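Local coordinates for periplasmic binding protein component of an ABC type zinc uptake transporter (Synechocystis sp., PDB 2OV3), which binds zinc and probably delivers it in the periplasm to the membrane components of an ABC-type zinc uptake transporter, at residues Asp4-Ile9 / Glu53-Ile58; Ile102-Thr107 / Pro166-Phe171; Gly150-Pro155 / Ala247-Ile252. One frame throughout, in Å; residues are numbered along the deposited sequence.

How the contacts relate
Contact 1 closes the first loop: 43 residues, with helix 10-20 and strand 24-28 among them, lie between its two segments. It is complete before contact 2 opens, so these two follow in series. Contacts 2 and 3 cross. Segment 150-155 leaves from inside the loop that 166-171 closes, and its partner 247-252 comes near the C terminus. Contact 1 pairs strands of the N-terminal lobe. Contact 2 ties the residues after H101 to those after H165, where the lobes probably meet. Contact 3 packs two helices on the C-terminal side. I9 and I58 touch W103; W168 touches V248 and F171 touches L153. Contact 2 thus bridges contacts 1 and 3, whose nearest atoms are about 14 Å apart.

Contact 1 of 3, residues Asp4-Ile9 / Glu53-Ile58; sequences DITVSI and EAYVLI
Y55 donates a hydrogen bond from its hydroxyl to S8, with 2.8 Å between Y55 OH and S8 OG. A carboxylate oxygen of E63 also bonds S8 OG, so two partners grip that atom. The strands 3-7 and 54-57 pair in parallel here, as the two inner strands of the four-stranded sheet of the N-terminal lobe. E53 N bonds D4 O at 2.7 Å. T6 then bonds to both sides of Y55. T6 N reaches A54 O at 3.1 Å. T6 O takes the N-H of V56, with 2.9 Å between V56 N and T6 O.

T6 and Y55 lie on the same face of the sheet. The Y55 ring leaves with CG anti to its backbone N (chi1 -174°), which lays one ring face over T6 O. T6 CG2 touches the ring at Y55 CE1, 3.7 Å away. S8 OG sits at the ring edge, near its plane. A phenylalanine in place of Y55 would probably leave S8 OG without its tyrosine donor and the tip of the ring without its tether.

On the other face the contact is apolar. I5 CG2 meets V56 CG2 at 3.7 Å, and V7 CG1 lies beside V56. L16 of helix 10-20 touches both valines. Past the strand ends, towards the zinc site, I9 and I58 cross at about a right angle. There I58 CD1 lies 3.4 Å from S8 CB and 3.7 Å from I9 CG1.

Contact 2 of 3, residues Ile102-Thr107 / Pro166-Phe171; sequences IWLSPT and PSWAYF
S167 and L104 meet first. The backbone carbonyl of S167 lies against L104 CD1, at a separation too short to be trusted in detail. S167 OG is 4.1 Å from L104 CD1. The S167 side chain also touches H101.

W168 comes next, at the N-cap of helix 169-174. L104 CD1 sits over one face of its indole, 4.2 Å from the centroid of the W168 six-membered ring and 21° off the normal. This is a CH-pi contact. S167 OG, set between its backbone N and carbonyl carbon (chi1 72°), lies over the same face, towards the rim. L104 CD2 adds a contact to W168 CZ3 at 4.0 Å. At the far end of the indole, W168 NE1 is hydrogen-bonded to E212, which anchors the ring.

Each segment directly follows a zinc ligand, I102 after H101 and P166 after H165. H37 completes the set of zinc-binding histidines. The contact therefore lies next to the zinc site, consistent with the cleft between two lobes in which the family 9 solute-binding proteins hold their metal.

Y170 turns its ring towards I102. I102 CG2 lies over the ring face, 3.5 Å from the Y170 centroid and 23° off the normal, a second CH-pi contact. The Y170 hydroxyl is tied to D99 O and L89 N, so the ring is held at its tip as well. At its root, Y170 CB touches S105 CB at 4.0 Å. S105 OG caps helix 106-123 by bonding L108 N, and it also bonds D174.

F171 offers an edge rather than a face. L104 O lies in its ring plane, 3.3 Å from F171 CD1. Y175 meets the F171 ring edge-to-face.

Contact 3 of 3, residues Gly150-Pro155 / Ala247-Ile252; sequences GQILQP and AVAQKI
L153 and A249 form the closest part of this contact. The bump is the single methyl of A249, and the hollow is the notch between the two branches of L153. The forked end straddles that methyl: L153 CD1 is 3.7 Å from A249 CB and L153 CD2 is 3.9 Å from it. L153 CD1 goes closer still to the backbone, to 3.3 Å from A249 O. L153 CD1 also reaches I252 CB, at 4.4 Å.

I152 lies beside L153 and meets the same turn of helix 241-256. Its CG2 is anti to the backbone N, and this branch lies against A249 O and Q250 OE1. I152 CG2 to A249 O is 4.0 Å. I152 CD1 lies looser, near the A249 methyl. A249 therefore receives both residues, and its small side chain lets the two backbones come near, with 6.6 Å between I152 CA and A249 CA.

The C-terminal end of helix 128-153 here meets helix 241-256, the last helix of the chain. Helix 241-256 packs on the parallel sheet of the C-terminal lobe, where K251 and I252 touch F210 of strand 208-212 and K251 NZ bonds L233 O. The contact lies away from the zinc site.

Q250 starts out away from helix 128-153, but its chain bends at chi2 (47°) and brings the amide round. Q250 OE1 then lies 3.7 Å from I152 CG2, with the two side chains at about a right angle. Q250 NE2 is hydrogen-bonded to N254, which steadies the amide. Outside the two segments, L153 also rests on Y175 and L177, and its carbonyl oxygen takes a bond from R159.

Contact 1 of 3, residues Asp4-Ile9 / Glu53-Ile58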
ATOM      1  N   ASP A   4      20.459  -4.947 -10.457  1.00 29.06           N
ATOM      2  CA  ASP A   4      20.148  -4.569  -9.073  1.00 26.86           C
ATOM      3  C   ASP A   4      19.195  -3.387  -8.967  1.00 25.06           C
ATOM      4  O   ASP A   4      19.569  -2.236  -9.205  1.00 23.38           O
ATOM      5  CB  ASP A   4      21.423  -4.248  -8.282  1.00 28.42           C
ATOM      6  CG  ASP A   4      22.260  -5.481  -7.987  1.00 30.88           C
ATOM      7  OD1 ASP A   4      21.700  -6.494  -7.523  1.00 35.25           O
ATOM      8  OD2 ASP A   4      23.481  -5.440  -8.209  1.00 31.95           O
ATOM      9  N   ILE A   5      17.956  -3.669  -8.597  1.00 23.94           N
ATOM     10  CA  ILE A   5      16.974  -2.610  -8.450  1.00 22.07           C
ATOM     11  C   ILE A   5      16.615  -2.518  -6.977  1.00 20.14           C
ATOM     12  O   ILE A   5      16.556  -3.522  -6.280  1.00 20.89           O
ATOM     13  CB  ILE A   5      15.714  -2.903  -9.291  1.00 23.57           C
ATOM     14  CG1 ILE A   5      16.060  -2.838 -10.785  1.00 23.16           C
ATOM     15  CG2 ILE A   5      14.612  -1.901  -8.961  1.00 22.31           C
ATOM     16  CD1 ILE A   5      16.856  -4.015 -11.284  1.00 28.60           C
ATOM     17  N   THR A   6      16.403  -1.314  -6.486  1.00 18.63           N
ATOM     18  CA  THR A   6      16.034  -1.181  -5.090  1.00 17.37           C
ATOM     19  C   THR A   6      14.603  -0.630  -5.043  1.00 17.02           C
ATOM     20  O   THR A   6      14.192   0.106  -5.943  1.00 16.86           O
ATOM     21  CB  THR A   6      17.034  -0.241  -4.347  1.00 15.91           C
ATOM     22  OG1 THR A   6      18.340  -0.837  -4.347  1.00 16.21           O
ATOM     23  CG2 THR A   6      16.599  -0.021  -2.909  1.00 14.99           C
ATOM     24  N   VAL A   7      13.831  -1.023  -4.029  1.00 16.01           N
ATOM     25  CA  VAL A   7      12.453  -0.544  -3.865  1.00 15.59           C
ATOM     26  C   VAL A   7      12.241  -0.055  -2.439  1.00 15.99           C
ATOM     27  O   VAL A   7      12.971  -0.454  -1.526  1.00 16.73           O
ATOM     28  CB  VAL A   7      11.373  -1.646  -4.125  1.00 16.06           C
ATOM     29  CG1 VAL A   7      11.500  -2.209  -5.530  1.00 13.31           C
ATOM     30  CG2 VAL A   7      11.473  -2.744  -3.070  1.00 14.40           C
ATOM     31  N   SER A   8      11.230   0.786  -2.246  1.00 14.56           N
ATOM     32  CA  SER A   8      10.947   1.327  -0.919  1.00 14.41           C
ATOM     33  C   SER A   8      10.275   0.348   0.046  1.00 14.05           C
ATOM     34  O   SER A   8      10.593   0.338   1.227  1.00 12.63           O
ATOM     35  CB  SER A   8      10.072   2.583  -1.018  1.00 11.00           C
ATOM     36  OG  SER A   8      10.684   3.591  -1.782  1.00 13.18           O
ATOM     37  N   ILE A   9       9.351  -0.465  -0.452  1.00 13.08           N
ATOM     38  CA  ILE A   9       8.632  -1.386   0.421  1.00 14.74           C
ATOM     39  C   ILE A   9       8.446  -2.803  -0.129  1.00 15.85           C
ATOM     40  O   ILE A   9       8.495  -3.028  -1.338  1.00 19.42           O
ATOM     41  CB  ILE A   9       7.235  -0.797   0.785  1.00 13.65           C
ATOM     42  CG1 ILE A   9       6.521  -0.308  -0.485  1.00 15.15           C
ATOM     43  CG2 ILE A   9       7.407   0.341   1.758  1.00 12.19           C
ATOM     44  CD1 ILE A   9       5.113   0.218  -0.251  1.00 12.51           C
ATOM     45  N   GLU A  53      20.995  -0.115  -9.941  1.00 26.29           N
ATOM     46  CA  GLU A  53      20.934   0.420 -11.290  1.00 25.83           C
ATOM     47  C   GLU A  53      19.756   1.372 -11.408  1.00 25.69           C
ATOM     48  O   GLU A  53      19.733   2.248 -12.269  1.00 26.84           O
ATOM     49  CB  GLU A  53      20.802  -0.709 -12.299  1.00 27.85           C
ATOM     50  CG  GLU A  53      22.017  -1.618 -12.357  1.00 32.88           C
ATOM     51  CD  GLU A  53      22.015  -2.475 -13.604  1.00 33.53           C
ATOM     52  OE1 GLU A  53      22.730  -3.492 -13.629  1.00 35.21           O
ATOM     53  OE2 GLU A  53      21.296  -2.118 -14.560  1.00 35.58           O
ATOM     54  N   ALA A  54      18.771   1.184 -10.538  1.00 24.40           N
ATOM     55  CA  ALA A  54      17.595   2.041 -10.509  1.00 22.61           C
ATOM     56  C   ALA A  54      16.924   1.895  -9.153  1.00 21.38           C
ATOM     57  O   ALA A  54      17.288   1.032  -8.358  1.00 21.03           O
ATOM     58  CB  ALA A  54      16.622   1.646 -11.614  1.00 21.63           C
ATOM     59  N   TYR A  55      15.934   2.739  -8.906  1.00 19.06           N
ATOM     60  CA  TYR A  55      15.184   2.709  -7.666  1.00 18.23           C
ATOM     61  C   TYR A  55      13.726   2.980  -8.023  1.00 17.36           C
ATOM     62  O   TYR A  55      13.416   3.954  -8.711  1.00 15.82           O
ATOM     63  CB  TYR A  55      15.692   3.788  -6.716  1.00 16.25           C
ATOM     64  CG  TYR A  55      15.067   3.763  -5.338  1.00 16.45           C
ATOM     65  CD1 TYR A  55      15.823   3.392  -4.215  1.00 16.09           C
ATOM     66  CD2 TYR A  55      13.732   4.158  -5.142  1.00 16.55           C
ATOM     67  CE1 TYR A  55      15.271   3.428  -2.934  1.00 13.99           C
ATOM     68  CE2 TYR A  55      13.171   4.194  -3.862  1.00 13.34           C
ATOM     69  CZ  TYR A  55      13.953   3.832  -2.767  1.00 14.35           C
ATOM     70  OH  TYR A  55      13.426   3.906  -1.500  1.00 14.41           O
ATOM     71  N   VAL A  56      12.837   2.106  -7.565  1.00 16.21           N
ATOM     72  CA  VAL A  56      11.421   2.268  -7.851  1.00 15.40           C
ATOM     73  C   VAL A  56      10.686   3.028  -6.747  1.00 16.47           C
ATOM     74  O   VAL A  56      10.377   2.474  -5.681  1.00 15.48           O
ATOM     75  CB  VAL A  56      10.700   0.910  -8.037  1.00 17.28           C
ATOM     76  CG1 VAL A  56       9.285   1.149  -8.550  1.00 11.85           C
ATOM     77  CG2 VAL A  56      11.477   0.018  -9.003  1.00 11.96           C
ATOM     78  N   LEU A  57      10.407   4.299  -7.012  1.00 15.12           N
ATOM     79  CA  LEU A  57       9.687   5.137  -6.070  1.00 14.93           C
ATOM     80  C   LEU A  57       8.207   4.801  -6.167  1.00 15.14           C
ATOM     81  O   LEU A  57       7.719   4.365  -7.217  1.00 14.54           O
ATOM     82  CB  LEU A  57       9.861   6.614  -6.422  1.00 14.67           C
ATOM     83  CG  LEU A  57      11.272   7.196  -6.536  1.00 17.57           C
ATOM     84  CD1 LEU A  57      11.213   8.508  -7.294  1.00 14.50           C
ATOM     85  CD2 LEU A  57      11.870   7.395  -5.149  1.00 16.02           C
ATOM     86  N   ILE A  58       7.503   4.982  -5.055  1.00 16.84           N
ATOM     87  CA  ILE A  58       6.062   4.772  -5.005  1.00 17.12           C
ATOM     88  C   ILE A  58       5.510   6.066  -5.608  1.00 18.45           C
ATOM     89  O   ILE A  58       4.505   6.068  -6.319  1.00 16.32           O
ATOM     90  CB  ILE A  58       5.551   4.621  -3.537  1.00 19.25           C
ATOM     91  CG1 ILE A  58       5.649   3.161  -3.088  1.00 19.76           C
ATOM     92  CG2 ILE A  58       4.102   5.098  -3.415  1.00 19.22           C
ATOM     93  CD1 ILE A  58       6.864   2.888  -2.234  1.00 25.91           C
TER

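Contact 2 of 3, residues Ile102-Thr107 / Pro166-Phe171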
ATOM      1  N   ILE A 102      -1.172   3.946  -3.189  1.00 16.93           N
ATOM      2  CA  ILE A 102      -1.809   3.400  -4.386  1.00 16.19           C
ATOM      3  C   ILE A 102      -1.425   1.928  -4.630  1.00 15.09           C
ATOM      4  O   ILE A 102      -2.050   1.245  -5.435  1.00 13.77           O
ATOM      5  CB  ILE A 102      -1.471   4.258  -5.679  1.00 16.88           C
ATOM      6  CG1 ILE A 102      -0.030   4.026  -6.155  1.00 16.82           C
ATOM      7  CG2 ILE A 102      -1.656   5.740  -5.402  1.00 18.04           C
ATOM      8  CD1 ILE A 102       1.015   4.528  -5.225  1.00 18.47           C
ATOM      9  N   TRP A 103      -0.419   1.437  -3.911  1.00 13.31           N
ATOM     10  CA  TRP A 103       0.028   0.067  -4.088  1.00 13.52           C
ATOM     11  C   TRP A 103      -0.944  -0.983  -3.527  1.00 14.37           C
ATOM     12  O   TRP A 103      -0.695  -2.188  -3.606  1.00 16.58           O
ATOM     13  CB  TRP A 103       1.439  -0.113  -3.485  1.00 13.07           C
ATOM     14  CG  TRP A 103       1.478  -0.180  -1.984  1.00 13.91           C
ATOM     15  CD1 TRP A 103       1.232  -1.276  -1.216  1.00 14.74           C
ATOM     16  CD2 TRP A 103       1.733   0.899  -1.076  1.00 13.10           C
ATOM     17  NE1 TRP A 103       1.310  -0.955   0.119  1.00 15.05           N
ATOM     18  CE2 TRP A 103       1.612   0.378   0.236  1.00 16.41           C
ATOM     19  CE3 TRP A 103       2.042   2.258  -1.236  1.00 10.46           C
ATOM     20  CZ2 TRP A 103       1.796   1.171   1.385  1.00 13.59           C
ATOM     21  CZ3 TRP A 103       2.225   3.045  -0.104  1.00 11.10           C
ATOM     22  CH2 TRP A 103       2.097   2.498   1.193  1.00 12.09           C
ATOM     23  N   LEU A 104      -2.058  -0.534  -2.964  1.00 14.30           N
ATOM     24  CA  LEU A 104      -3.036  -1.459  -2.419  1.00 13.25           C
ATOM     25  C   LEU A 104      -4.273  -1.530  -3.335  1.00 14.74           C
ATOM     26  O   LEU A 104      -5.294  -2.137  -2.994  1.00 15.14           O
ATOM     27  CB  LEU A 104      -3.397  -1.041  -0.979  1.00 10.63           C
ATOM     28  CG  LEU A 104      -2.139  -1.085  -0.053  1.00 11.61           C
ATOM     29  CD1 LEU A 104      -2.382  -0.347   1.245  1.00  6.33           C
ATOM     30  CD2 LEU A 104      -1.759  -2.555   0.230  1.00  6.23           C
ATOM     31  N   SER A 105      -4.174  -0.901  -4.505  1.00 14.10           N
ATOM     32  CA  SER A 105      -5.248  -0.941  -5.503  1.00 15.09           C
ATOM     33  C   SER A 105      -4.781  -1.850  -6.636  1.00 13.86           C
ATOM     34  O   SER A 105      -3.824  -1.524  -7.347  1.00 12.50           O
ATOM     35  CB  SER A 105      -5.541   0.457  -6.074  1.00 16.69           C
ATOM     36  OG  SER A 105      -6.296   0.370  -7.277  1.00 17.79           O
ATOM     37  N   PRO A 106      -5.440  -3.010  -6.810  1.00 12.97           N
ATOM     38  CA  PRO A 106      -5.053  -3.937  -7.879  1.00 13.75           C
ATOM     39  C   PRO A 106      -5.060  -3.226  -9.238  1.00 15.11           C
ATOM     40  O   PRO A 106      -4.074  -3.259  -9.981  1.00 15.69           O
ATOM     41  CB  PRO A 106      -6.114  -5.032  -7.782  1.00 12.42           C
ATOM     42  CG  PRO A 106      -6.382  -5.079  -6.316  1.00 12.30           C
ATOM     43  CD  PRO A 106      -6.472  -3.613  -5.949  1.00 12.62           C
ATOM     44  N   THR A 107      -6.177  -2.573  -9.542  1.00 13.00           N
ATOM     45  CA  THR A 107      -6.322  -1.832 -10.780  1.00 12.89           C
ATOM     46  C   THR A 107      -5.173  -0.860 -10.992  1.00 13.36           C
ATOM     47  O   THR A 107      -4.535  -0.875 -12.036  1.00 17.33           O
ATOM     48  CB  THR A 107      -7.620  -1.006 -10.793  1.00 11.82           C
ATOM     49  OG1 THR A 107      -8.745  -1.885 -10.774  1.00  8.51           O
ATOM     50  CG2 THR A 107      -7.690  -0.121 -12.033  1.00  9.59           C
ATOM     51  N   PRO A 166      -4.843   5.292   7.848  1.00 20.27           N
ATOM     52  CA  PRO A 166      -5.590   5.404   6.587  1.00 21.39           C
ATOM     53  C   PRO A 166      -4.772   5.027   5.364  1.00 21.46           C
ATOM     54  O   PRO A 166      -4.389   5.885   4.565  1.00 21.10           O
ATOM     55  CB  PRO A 166      -5.998   6.865   6.565  1.00 19.66           C
ATOM     56  CG  PRO A 166      -4.774   7.532   7.123  1.00 20.85           C
ATOM     57  CD  PRO A 166      -4.290   6.600   8.246  1.00 20.68           C
ATOM     58  N   SER A 167      -4.522   3.738   5.199  1.00 20.46           N
ATOM     59  CA  SER A 167      -3.736   3.303   4.066  1.00 20.42           C
ATOM     60  C   SER A 167      -4.560   2.519   3.072  1.00 18.62           C
ATOM     61  O   SER A 167      -4.000   1.899   2.181  1.00 18.63           O
ATOM     62  CB  SER A 167      -2.580   2.435   4.539  1.00 19.97           C
ATOM     63  OG  SER A 167      -3.066   1.181   4.962  1.00 21.95           O
ATOM     64  N   TRP A 168      -5.882   2.550   3.197  1.00 19.34           N
ATOM     65  CA  TRP A 168      -6.702   1.791   2.267  1.00 17.23           C
ATOM     66  C   TRP A 168      -7.671   2.642   1.472  1.00 15.87           C
ATOM     67  O   TRP A 168      -8.671   2.133   0.980  1.00 15.69           O
ATOM     68  CB  TRP A 168      -7.488   0.703   3.008  1.00 17.28           C
ATOM     69  CG  TRP A 168      -6.659  -0.122   3.955  1.00 17.78           C
ATOM     70  CD1 TRP A 168      -6.428   0.133   5.279  1.00 17.36           C
ATOM     71  CD2 TRP A 168      -5.919  -1.310   3.643  1.00 18.91           C
ATOM     72  NE1 TRP A 168      -5.588  -0.819   5.807  1.00 16.49           N
ATOM     73  CE2 TRP A 168      -5.256  -1.713   4.824  1.00 17.16           C
ATOM     74  CE3 TRP A 168      -5.745  -2.067   2.477  1.00 18.96           C
ATOM     75  CZ2 TRP A 168      -4.439  -2.840   4.877  1.00 16.76           C
ATOM     76  CZ3 TRP A 168      -4.931  -3.192   2.529  1.00 18.03           C
ATOM     77  CH2 TRP A 168      -4.286  -3.564   3.721  1.00 18.20           C
ATOM     78  N   ALA A 169      -7.385   3.928   1.327  1.00 14.79           N
ATOM     79  CA  ALA A 169      -8.297   4.802   0.597  1.00 15.87           C
ATOM     80  C   ALA A 169      -8.506   4.375  -0.861  1.00 18.44           C
ATOM     81  O   ALA A 169      -9.630   4.414  -1.370  1.00 18.89           O
ATOM     82  CB  ALA A 169      -7.789   6.239   0.655  1.00 12.77           C
ATOM     83  N   TYR A 170      -7.421   3.984  -1.526  1.00 18.70           N
ATOM     84  CA  TYR A 170      -7.474   3.565  -2.925  1.00 18.72           C
ATOM     85  C   TYR A 170      -8.114   2.195  -3.062  1.00 20.52           C
ATOM     86  O   TYR A 170      -8.791   1.900  -4.049  1.00 22.62           O
ATOM     87  CB  TYR A 170      -6.069   3.531  -3.520  1.00 16.74           C
ATOM     88  CG  TYR A 170      -5.452   4.887  -3.719  1.00 15.11           C
ATOM     89  CD1 TYR A 170      -5.837   5.690  -4.790  1.00 10.66           C
ATOM     90  CD2 TYR A 170      -4.467   5.362  -2.858  1.00 11.45           C
ATOM     91  CE1 TYR A 170      -5.254   6.927  -5.001  1.00 11.13           C
ATOM     92  CE2 TYR A 170      -3.880   6.603  -3.063  1.00 11.00           C
ATOM     93  CZ  TYR A 170      -4.270   7.381  -4.130  1.00  8.36           C
ATOM     94  OH  TYR A 170      -3.683   8.609  -4.358  1.00 11.62           O
ATOM     95  N   PHE A 171      -7.878   1.348  -2.073  1.00 20.10           N
ATOM     96  CA  PHE A 171      -8.456   0.021  -2.078  1.00 18.50           C
ATOM     97  C   PHE A 171      -9.950   0.156  -1.836  1.00 19.82           C
ATOM     98  O   PHE A 171     -10.742  -0.472  -2.513  1.00 19.93           O
ATOM     99  CB  PHE A 171      -7.837  -0.811  -0.967  1.00 16.74           C
ATOM    100  CG  PHE A 171      -8.481  -2.156  -0.768  1.00 17.13           C
ATOM    101  CD1 PHE A 171      -7.948  -3.291  -1.360  1.00 17.81           C
ATOM    102  CD2 PHE A 171      -9.596  -2.296   0.052  1.00 17.48           C
ATOM    103  CE1 PHE A 171      -8.501  -4.546  -1.128  1.00 19.40           C
ATOM    104  CE2 PHE A 171     -10.158  -3.554   0.289  1.00 18.45           C
ATOM    105  CZ  PHE A 171      -9.610  -4.676  -0.303  1.00 18.61           C
TER

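Contact 3 of 3, residues Gly150-Pro155 / Ala247-Ile252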
ATOM      1  N   GLY A 150     -13.893  -8.172  -5.766  1.00 30.16           N
ATOM      2  CA  GLY A 150     -15.200  -7.585  -6.030  1.00 30.48           C
ATOM      3  C   GLY A 150     -16.376  -8.433  -5.585  1.00 31.20           C
ATOM      4  O   GLY A 150     -17.359  -7.916  -5.057  1.00 32.36           O
ATOM      5  N   GLN A 151     -16.288  -9.739  -5.797  1.00 31.66           N
ATOM      6  CA  GLN A 151     -17.367 -10.631  -5.403  1.00 33.69           C
ATOM      7  C   GLN A 151     -17.435 -10.838  -3.900  1.00 32.30           C
ATOM      8  O   GLN A 151     -18.425 -11.350  -3.383  1.00 31.48           O
ATOM      9  CB  GLN A 151     -17.210 -11.987  -6.091  1.00 37.54           C
ATOM     10  CG  GLN A 151     -18.188 -12.220  -7.232  1.00 43.33           C
ATOM     11  CD  GLN A 151     -17.910 -13.520  -7.960  1.00 46.91           C
ATOM     12  OE1 GLN A 151     -16.860 -13.678  -8.595  1.00 48.05           O
ATOM     13  NE2 GLN A 151     -18.842 -14.465  -7.863  1.00 48.34           N
ATOM     14  N   ILE A 152     -16.388 -10.440  -3.194  1.00 31.02           N
ATOM     15  CA  ILE A 152     -16.368 -10.619  -1.751  1.00 29.87           C
ATOM     16  C   ILE A 152     -16.946  -9.418  -1.025  1.00 28.89           C
ATOM     17  O   ILE A 152     -17.612  -9.555   0.004  1.00 28.15           O
ATOM     18  CB  ILE A 152     -14.938 -10.837  -1.254  1.00 29.28           C
ATOM     19  CG1 ILE A 152     -14.298 -11.972  -2.063  1.00 30.31           C
ATOM     20  CG2 ILE A 152     -14.950 -11.155   0.241  1.00 26.96           C
ATOM     21  CD1 ILE A 152     -12.799 -12.109  -1.874  1.00 28.22           C
ATOM     22  N   LEU A 153     -16.701  -8.242  -1.581  1.00 28.07           N
ATOM     23  CA  LEU A 153     -17.162  -7.018  -0.971  1.00 29.89           C
ATOM     24  C   LEU A 153     -18.461  -6.446  -1.536  1.00 31.04           C
ATOM     25  O   LEU A 153     -19.263  -5.894  -0.788  1.00 32.50           O
ATOM     26  CB  LEU A 153     -16.042  -5.982  -1.062  1.00 28.83           C
ATOM     27  CG  LEU A 153     -14.764  -6.121  -0.182  1.00 28.10           C
ATOM     28  CD1 LEU A 153     -14.705  -7.448   0.549  1.00 23.58           C
ATOM     29  CD2 LEU A 153     -13.546  -5.923  -1.066  1.00 24.98           C
ATOM     30  N   GLN A 154     -18.679  -6.585  -2.841  1.00 31.73           N
ATOM     31  CA  GLN A 154     -19.881  -6.053  -3.502  1.00 32.43           C
ATOM     32  C   GLN A 154     -21.213  -6.239  -2.789  1.00 32.27           C
ATOM     33  O   GLN A 154     -21.986  -5.297  -2.668  1.00 32.84           O
ATOM     34  CB  GLN A 154     -20.001  -6.631  -4.919  1.00 32.82           C
ATOM     35  CG  GLN A 154     -21.285  -6.239  -5.668  1.00 36.22           C
ATOM     36  CD  GLN A 154     -22.501  -7.090  -5.282  1.00 36.93           C
ATOM     37  OE1 GLN A 154     -22.477  -8.321  -5.396  1.00 38.59           O
ATOM     38  NE2 GLN A 154     -23.563  -6.435  -4.831  1.00 34.94           N
ATOM     39  N   PRO A 155     -21.500  -7.462  -2.320  1.00 32.20           N
ATOM     40  CA  PRO A 155     -22.764  -7.732  -1.636  1.00 30.92           C
ATOM     41  C   PRO A 155     -22.860  -7.283  -0.186  1.00 30.89           C
ATOM     42  O   PRO A 155     -23.932  -7.368   0.411  1.00 32.88           O
ATOM     43  CB  PRO A 155     -22.889  -9.241  -1.766  1.00 30.70           C
ATOM     44  CG  PRO A 155     -21.470  -9.678  -1.571  1.00 30.80           C
ATOM     45  CD  PRO A 155     -20.693  -8.694  -2.432  1.00 31.40           C
ATOM     46  N   ALA A 247      -7.127 -11.860   1.936  1.00 20.40           N
ATOM     47  CA  ALA A 247      -7.398 -12.108   3.344  1.00 19.74           C
ATOM     48  C   ALA A 247      -8.054 -10.864   3.944  1.00 20.81           C
ATOM     49  O   ALA A 247      -8.953 -10.963   4.780  1.00 21.97           O
ATOM     50  CB  ALA A 247      -6.103 -12.429   4.086  1.00 18.48           C
ATOM     51  N   VAL A 248      -7.588  -9.696   3.506  1.00 19.80           N
ATOM     52  CA  VAL A 248      -8.102  -8.413   3.969  1.00 19.37           C
ATOM     53  C   VAL A 248      -9.577  -8.304   3.595  1.00 21.08           C
ATOM     54  O   VAL A 248     -10.435  -8.133   4.463  1.00 21.81           O
ATOM     55  CB  VAL A 248      -7.284  -7.250   3.348  1.00 18.11           C
ATOM     56  CG1 VAL A 248      -7.962  -5.919   3.597  1.00 20.35           C
ATOM     57  CG2 VAL A 248      -5.872  -7.242   3.956  1.00 20.16           C
ATOM     58  N   ALA A 249      -9.862  -8.433   2.304  1.00 21.28           N
ATOM     59  CA  ALA A 249     -11.223  -8.375   1.811  1.00 21.25           C
ATOM     60  C   ALA A 249     -12.086  -9.327   2.625  1.00 21.96           C
ATOM     61  O   ALA A 249     -13.193  -8.980   3.040  1.00 21.17           O
ATOM     62  CB  ALA A 249     -11.268  -8.764   0.340  1.00 19.65           C
ATOM     63  N   GLN A 250     -11.571 -10.526   2.872  1.00 22.88           N
ATOM     64  CA  GLN A 250     -12.320 -11.531   3.623  1.00 23.32           C
ATOM     65  C   GLN A 250     -12.643 -11.100   5.046  1.00 23.28           C
ATOM     66  O   GLN A 250     -13.727 -11.402   5.563  1.00 23.45           O
ATOM     67  CB  GLN A 250     -11.562 -12.867   3.649  1.00 25.85           C
ATOM     68  CG  GLN A 250     -12.428 -14.023   4.126  1.00 28.96           C
ATOM     69  CD  GLN A 250     -13.788 -14.031   3.432  1.00 31.42           C
ATOM     70  OE1 GLN A 250     -13.879 -14.050   2.196  1.00 32.37           O
ATOM     71  NE2 GLN A 250     -14.853 -14.000   4.228  1.00 32.07           N
ATOM     72  N   LYS A 251     -11.700 -10.414   5.689  1.00 21.95           N
ATOM     73  CA  LYS A 251     -11.929  -9.934   7.052  1.00 19.13           C
ATOM     74  C   LYS A 251     -13.010  -8.852   6.974  1.00 18.19           C
ATOM     75  O   LYS A 251     -13.970  -8.876   7.741  1.00 17.94           O
ATOM     76  CB  LYS A 251     -10.633  -9.367   7.648  1.00 17.35           C
ATOM     77  CG  LYS A 251      -9.533 -10.389   7.802  1.00 18.07           C
ATOM     78  CD  LYS A 251      -8.467  -9.932   8.793  1.00 18.05           C
ATOM     79  CE  LYS A 251      -7.487 -11.068   9.096  1.00 18.19           C
ATOM     80  NZ  LYS A 251      -6.386 -10.642  10.021  1.00 19.14           N
ATOM     81  N   ILE A 252     -12.847  -7.914   6.037  1.00 16.92           N
ATOM     82  CA  ILE A 252     -13.827  -6.857   5.852  1.00 17.51           C
ATOM     83  C   ILE A 252     -15.188  -7.548   5.742  1.00 18.55           C
ATOM     84  O   ILE A 252     -16.085  -7.294   6.537  1.00 20.17           O
ATOM     85  CB  ILE A 252     -13.599  -6.039   4.543  1.00 19.08           C
ATOM     86  CG1 ILE A 252     -12.270  -5.264   4.595  1.00 17.27           C
ATOM     87  CG2 ILE A 252     -14.780  -5.093   4.307  1.00 16.88           C
ATOM     88  CD1 ILE A 252     -12.111  -4.354   5.798  1.00 20.54           C
TER